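Local structure of COG1633: Uncharacterized conserved protein (2OH3) at residues Phe9-Ile14 against Pro67-Trp72; Ala15-Ala20 against Thr51-Glu56. The protein is of unknown precise function but is a rubrerythrin-like protein of the ferritin clan that binds zinc within a four-helix bundle. All blocks are in the same frame, centred on the assembly; numbering follows the deposited sequence.

Interaction 1: Phe9-Ile14 against Pro67-Trp72; sequences FLAHAI and PKLMSW
Leu69 lays its isobutyl end over the ring of His12. Leu69 CD1 stands 3.9 Å from the centroid of the His12 ring and only 11° off the ring normal, a CH-pi contact over the middle of one face, while CD2 reaches toward the ND1-CE1 side of the same ring. Leu69 CD1 also settles against the helix backbone, 3.6 Å from Ala11 O. With CG anti to its own carbonyl carbon (chi1 -59°), the leucine extends toward the helix and crosses the histidine side chain at about a right angle. Beside it, the methyl of the preceding residue, Ala11, packs against the proline: Ala11 CB is 3.8 Å from Pro67 CD and 3.5 Å from Pro67 O. So small a side chain lets the loop come close, with the CA atoms of Ala11 and Pro67 6.5 Å apart.

His12 is held elsewhere: its ND1 is hydrogen-bonded to Glu8 O, one turn back, and Tyr111 of helix 94-118 stacks on it. Beyond Leu69 the loop runs to the second subunit, where Ser71 OG bonds Glu26 OE1 of that chain. The long crossover of a ferritin-like four-helix bundle, joining helices 37-61 and 94-118, packs here through apolar contacts against helix 6-33.

Interaction 2: Ala15-Ala20 against Thr51-Glu56; sequences ALETEA and TLHGDE. With IMD (imidazole), chain C.
Two imidazole rings converge on one carboxylate here: the side chain of His53 and a bound imidazole, probably left from the crystallisation liquor, both give hydrogen bonds to Glu17. His53 ND1 donates to Glu17 OE2 over 3.1 Å, coming from above the carboxylate plane and tilted somewhat from its own ring plane; the two planes stand 82° apart. The imidazole takes the other oxygen, its N3 lying 2.7 Å from Glu17 OE1 in a nearly straight bond of 170°, while its C4 rests 3.7 Å from the methyl of Ala20 CB.

Glu17 reaches both because its chain folds at chi2 (-58°), which brings the carboxylate to the edge of the His53 ring. The helices close up at Gly54, whose CA lies 4.0 Å from Glu17 CB; a CB there would point toward Glu17 and come too near its CB. Phe131 meets the His53 ring edge-to-face, and Phe49 packs on Glu17 as well as meeting that ring.

With Glu17 replaced by an alanine, His53 ND1 would probably lose its acceptor, leaving the ring freer to turn, and the imidazole its partner. The contact is a His-carboxylate hydrogen bond between helices 6-33 and 37-61 of the bundle, close to the zinc, and the two N-H donors satisfy both oxygens of a buried carboxylate and fix its rotation.

Both interactions use helix 6-33, one directly after the other: residues 9-14 receive the loop, and residues 15-20 face helix 37-61. Their centres are 11 Å apart, and they touch where Leu69 CD1 comes 4.1 Å from Ala15 CB. Along the chain, the pair of interaction 2 falls within the span that interaction 1 brings together. Their relation to the metal differs. The side chain of Glu17 is about 6 Å from the zinc ion, which is bound by Glu105, Glu135 and His138, whereas the side chain of His12 is about 14 Å from it. Interaction 2 thus belongs to the surroundings of the metal site, and interaction 1 to the side where the crossover runs on to the second subunit.

Interaction 1: Phe9-Ile14 against Pro67-Trp72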
loop_
_atom_site.group_PDB
_atom_site.type_symbol
_atom_site.label_atom_id
_atom_site.label_comp_id
_atom_site.label_asym_id
_atom_site.label_seq_id
_atom_site.Cartn_x
_atom_site.Cartn_y
_atom_site.Cartn_z
ATOM N N PHE A 9 -16.486 -9.766 6.599
ATOM C CA PHE A 9 -16.793 -8.344 6.816
ATOM C C PHE A 9 -15.936 -7.732 7.938
ATOM O O PHE A 9 -15.320 -6.676 7.755
ATOM C CB PHE A 9 -18.274 -8.139 7.094
ATOM C CG PHE A 9 -18.668 -6.689 7.326
ATOM C CD1 PHE A 9 -18.931 -5.849 6.268
ATOM C CD2 PHE A 9 -18.767 -6.178 8.613
ATOM C CE1 PHE A 9 -19.290 -4.543 6.479
ATOM C CE2 PHE A 9 -19.099 -4.866 8.823
ATOM C CZ PHE A 9 -19.379 -4.061 7.778
ATOM N N LEU A 10 -15.875 -8.411 9.083
ATOM C CA LEU A 10 -15.089 -7.926 10.201
ATOM C C LEU A 10 -13.590 -7.863 9.846
ATOM O O LEU A 10 -12.917 -6.923 10.247
ATOM C CB LEU A 10 -15.336 -8.773 11.434
ATOM C CG LEU A 10 -16.789 -8.672 11.960
ATOM C CD1 LEU A 10 -16.934 -9.579 13.162
ATOM C CD2 LEU A 10 -17.181 -7.217 12.290
ATOM N N ALA A 11 -13.092 -8.807 9.061
ATOM C CA ALA A 11 -11.703 -8.769 8.578
ATOM C C ALA A 11 -11.466 -7.558 7.722
ATOM O O ALA A 11 -10.426 -6.888 7.849
ATOM C CB ALA A 11 -11.331 -10.059 7.813
ATOM N N HIS A 12 -12.425 -7.248 6.855
ATOM C CA HIS A 12 -12.329 -6.052 6.043
ATOM C C HIS A 12 -12.335 -4.798 6.920
ATOM O O HIS A 12 -11.458 -3.935 6.846
ATOM C CB HIS A 12 -13.454 -5.984 5.017
ATOM C CG HIS A 12 -13.135 -6.656 3.724
ATOM N ND1 HIS A 12 -13.275 -8.021 3.531
ATOM C CD2 HIS A 12 -12.719 -6.151 2.536
ATOM C CE1 HIS A 12 -12.942 -8.326 2.289
ATOM N NE2 HIS A 12 -12.597 -7.212 1.667
ATOM N N ALA A 13 -13.311 -4.703 7.792
ATOM C CA ALA A 13 -13.412 -3.554 8.654
ATOM C C ALA A 13 -12.160 -3.305 9.496
ATOM O O ALA A 13 -11.710 -2.160 9.601
ATOM C CB ALA A 13 -14.666 -3.676 9.527
ATOM N N ILE A 14 -11.578 -4.346 10.097
ATOM C CA ILE A 14 -10.374 -4.183 10.896
ATOM C C ILE A 14 -9.219 -3.686 10.024
ATOM O O ILE A 14 -8.421 -2.836 10.418
ATOM C CB ILE A 14 -9.935 -5.500 11.561
ATOM C CG1 ILE A 14 -10.907 -5.862 12.655
ATOM C CG2 ILE A 14 -8.575 -5.352 12.205
ATOM C CD1 ILE A 14 -10.661 -7.245 13.253
ATOM N N PRO A 67 -10.489 -14.384 8.106
ATOM C CA PRO A 67 -9.580 -14.678 7.010
ATOM C C PRO A 67 -8.522 -13.602 6.904
ATOM O O PRO A 67 -8.773 -12.437 7.232
ATOM C CB PRO A 67 -10.498 -14.697 5.773
ATOM C CG PRO A 67 -11.649 -13.819 6.121
ATOM C CD PRO A 67 -11.789 -13.862 7.633
ATOM N N LYS A 68 -7.334 -14.015 6.496
ATOM C CA LYS A 68 -6.260 -13.103 6.141
ATOM C C LYS A 68 -6.613 -12.545 4.758
ATOM O O LYS A 68 -6.890 -13.302 3.831
ATOM C CB LYS A 68 -4.911 -13.857 6.108
ATOM C CG LYS A 68 -3.704 -13.009 5.672
ATOM C CD LYS A 68 -2.403 -13.812 5.706
ATOM N N LEU A 69 -6.640 -11.224 4.651
ATOM C CA LEU A 69 -6.960 -10.509 3.420
ATOM C C LEU A 69 -5.696 -10.155 2.659
ATOM O O LEU A 69 -4.621 -10.037 3.247
ATOM C CB LEU A 69 -7.650 -9.188 3.758
ATOM C CG LEU A 69 -8.939 -9.255 4.541
ATOM C CD1 LEU A 69 -9.525 -7.863 4.544
ATOM C CD2 LEU A 69 -9.894 -10.244 3.915
HETATM N N MSE A 70 -5.846 -9.963 1.356
HETATM C CA MSE A 70 -4.752 -9.499 0.510
HETATM C C MSE A 70 -4.673 -7.978 0.585
HETATM O O MSE A 70 -5.690 -7.313 0.715
HETATM C CB MSE A 70 -4.985 -9.937 -0.928
HETATM C CG MSE A 70 -5.143 -11.450 -1.106
HETATM SE SE MSE A 70 -3.553 -12.462 -0.718
HETATM C CE MSE A 70 -3.743 -12.821 1.095
ATOM N N SER A 71 -3.456 -7.439 0.512
ATOM C CA SER A 71 -3.209 -6.010 0.634
ATOM C C SER A 71 -4.130 -5.138 -0.216
ATOM O O SER A 71 -4.565 -4.088 0.251
ATOM C CB SER A 71 -1.753 -5.696 0.311
ATOM O OG SER A 71 -1.361 -6.256 -0.928
ATOM N N TRP A 72 -4.419 -5.551 -1.455
ATOM C CA TRP A 72 -5.244 -4.719 -2.341
ATOM C C TRP A 72 -6.688 -4.667 -1.866
ATOM O O TRP A 72 -7.403 -3.763 -2.239
ATOM C CB TRP A 72 -5.161 -5.131 -3.830
ATOM C CG TRP A 72 -5.306 -6.576 -4.035
ATOM C CD1 TRP A 72 -6.464 -7.294 -4.201
ATOM C CD2 TRP A 72 -4.247 -7.506 -4.032
ATOM N NE1 TRP A 72 -6.165 -8.641 -4.313
ATOM C CE2 TRP A 72 -4.804 -8.782 -4.210
ATOM C CE3 TRP A 72 -2.870 -7.380 -3.882
ATOM C CZ2 TRP A 72 -4.025 -9.912 -4.249
ATOM C CZ3 TRP A 72 -2.102 -8.494 -3.925
ATOM C CH2 TRP A 72 -2.659 -9.737 -4.107
#

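Interaction 2: Ala15-Ala20 against Thr51-Glu56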
loop_
_atom_site.group_PDB
_atom_site.type_symbol
_atom_site.label_atom_id
_atom_site.label_comp_id
_atom_site.label_asym_id
_atom_site.label_seq_id
_atom_site.Cartn_x
_atom_site.Cartn_y
_atom_site.Cartn_z
ATOM N N ALA A 15 -9.100 -4.269 8.857
ATOM C CA ALA A 15 -7.988 -3.950 7.996
ATOM C C ALA A 15 -8.117 -2.527 7.517
ATOM O O ALA A 15 -7.114 -1.818 7.438
ATOM C CB ALA A 15 -7.900 -4.937 6.850
ATOM N N LEU A 16 -9.334 -2.115 7.191
ATOM C CA LEU A 16 -9.600 -0.749 6.719
ATOM C C LEU A 16 -9.232 0.269 7.772
ATOM O O LEU A 16 -8.680 1.312 7.451
ATOM C CB LEU A 16 -11.066 -0.536 6.295
ATOM C CG LEU A 16 -11.485 -1.176 4.950
ATOM C CD1 LEU A 16 -13.017 -1.199 4.731
ATOM C CD2 LEU A 16 -10.790 -0.520 3.734
ATOM N N GLU A 17 -9.522 -0.050 9.032
ATOM C CA GLU A 17 -9.217 0.810 10.172
ATOM C C GLU A 17 -7.754 0.822 10.584
ATOM O O GLU A 17 -7.214 1.874 10.887
ATOM C CB GLU A 17 -10.069 0.397 11.387
ATOM C CG GLU A 17 -11.550 0.764 11.217
ATOM C CD GLU A 17 -11.737 2.281 10.993
ATOM O OE1 GLU A 17 -10.739 3.011 11.224
ATOM O OE2 GLU A 17 -12.828 2.739 10.560
ATOM N N THR A 18 -7.106 -0.324 10.616
ATOM C CA THR A 18 -5.668 -0.357 10.810
ATOM C C THR A 18 -4.951 0.500 9.740
ATOM O O THR A 18 -4.073 1.322 10.045
ATOM C CB THR A 18 -5.174 -1.822 10.776
ATOM O OG1 THR A 18 -5.888 -2.560 11.774
ATOM C CG2 THR A 18 -3.696 -1.927 11.074
ATOM N N GLU A 19 -5.366 0.325 8.492
ATOM C CA GLU A 19 -4.819 1.102 7.407
ATOM C C GLU A 19 -5.098 2.590 7.630
ATOM O O GLU A 19 -4.182 3.371 7.565
ATOM C CB GLU A 19 -5.354 0.614 6.048
ATOM C CG GLU A 19 -4.971 1.509 4.875
ATOM C CD GLU A 19 -3.527 1.341 4.386
ATOM O OE1 GLU A 19 -2.718 0.650 5.023
ATOM O OE2 GLU A 19 -3.183 1.884 3.303
ATOM N N ALA A 20 -6.340 2.986 7.893
ATOM C CA ALA A 20 -6.666 4.401 8.095
ATOM C C ALA A 20 -5.843 5.044 9.204
ATOM O O ALA A 20 -5.322 6.138 9.038
ATOM C CB ALA A 20 -8.128 4.599 8.368
ATOM N N THR A 51 -8.574 4.237 15.726
ATOM C CA THR A 51 -8.215 3.457 16.878
ATOM C C THR A 51 -9.426 3.027 17.682
ATOM O O THR A 51 -9.535 1.854 18.053
ATOM C CB THR A 51 -7.282 4.265 17.755
ATOM O OG1 THR A 51 -6.126 4.579 16.976
ATOM C CG2 THR A 51 -6.906 3.506 18.988
ATOM N N LEU A 52 -10.317 3.977 17.959
ATOM C CA LEU A 52 -11.521 3.713 18.742
ATOM C C LEU A 52 -12.453 2.732 18.059
ATOM O O LEU A 52 -12.918 1.763 18.664
ATOM C CB LEU A 52 -12.263 5.021 19.032
ATOM C CG LEU A 52 -11.573 5.964 20.008
ATOM C CD1 LEU A 52 -12.343 7.250 20.093
ATOM C CD2 LEU A 52 -11.460 5.333 21.390
ATOM N N HIS A 53 -12.706 2.988 16.787
ATOM C CA HIS A 53 -13.540 2.144 15.956
ATOM C C HIS A 53 -12.929 0.758 15.699
ATOM O O HIS A 53 -13.599 -0.270 15.815
ATOM C CB HIS A 53 -13.816 2.833 14.589
ATOM C CG HIS A 53 -15.030 2.300 13.896
ATOM N ND1 HIS A 53 -15.016 1.817 12.602
ATOM C CD2 HIS A 53 -16.302 2.135 14.348
ATOM C CE1 HIS A 53 -16.230 1.392 12.284
ATOM N NE2 HIS A 53 -17.029 1.577 13.321
ATOM N N GLY A 54 -11.659 0.747 15.334
ATOM C CA GLY A 54 -10.917 -0.492 15.221
ATOM C C GLY A 54 -11.013 -1.343 16.467
ATOM O O GLY A 54 -11.110 -2.565 16.364
ATOM N N ASP A 55 -10.951 -0.719 17.640
ATOM C CA ASP A 55 -11.018 -1.462 18.901
ATOM C C ASP A 55 -12.394 -2.129 19.060
ATOM O O ASP A 55 -12.485 -3.276 19.496
ATOM C CB ASP A 55 -10.710 -0.563 20.105
ATOM C CG ASP A 55 -9.204 -0.237 20.249
ATOM O OD1 ASP A 55 -8.334 -0.909 19.638
ATOM O OD2 ASP A 55 -8.904 0.713 20.990
ATOM N N GLU A 56 -13.441 -1.402 18.667
ATOM C CA GLU A 56 -14.801 -1.940 18.665
ATOM C C GLU A 56 -14.904 -3.158 17.757
ATOM O O GLU A 56 -15.465 -4.179 18.152
ATOM C CB GLU A 56 -15.824 -0.870 18.238
ATOM C CG GLU A 56 -16.588 -0.237 19.404
ATOM C CD GLU A 56 -17.694 0.699 18.935
ATOM O OE1 GLU A 56 -18.627 0.216 18.260
ATOM O OE2 GLU A 56 -17.634 1.917 19.232
HETATM N N1 IMD C . -12.205 7.047 8.890
HETATM C C2 IMD C . -12.387 5.772 9.240
HETATM N N3 IMD C . -11.370 5.444 10.120
HETATM C C4 IMD C . -10.585 6.504 10.293
HETATM C C5 IMD C . -11.108 7.515 9.534
#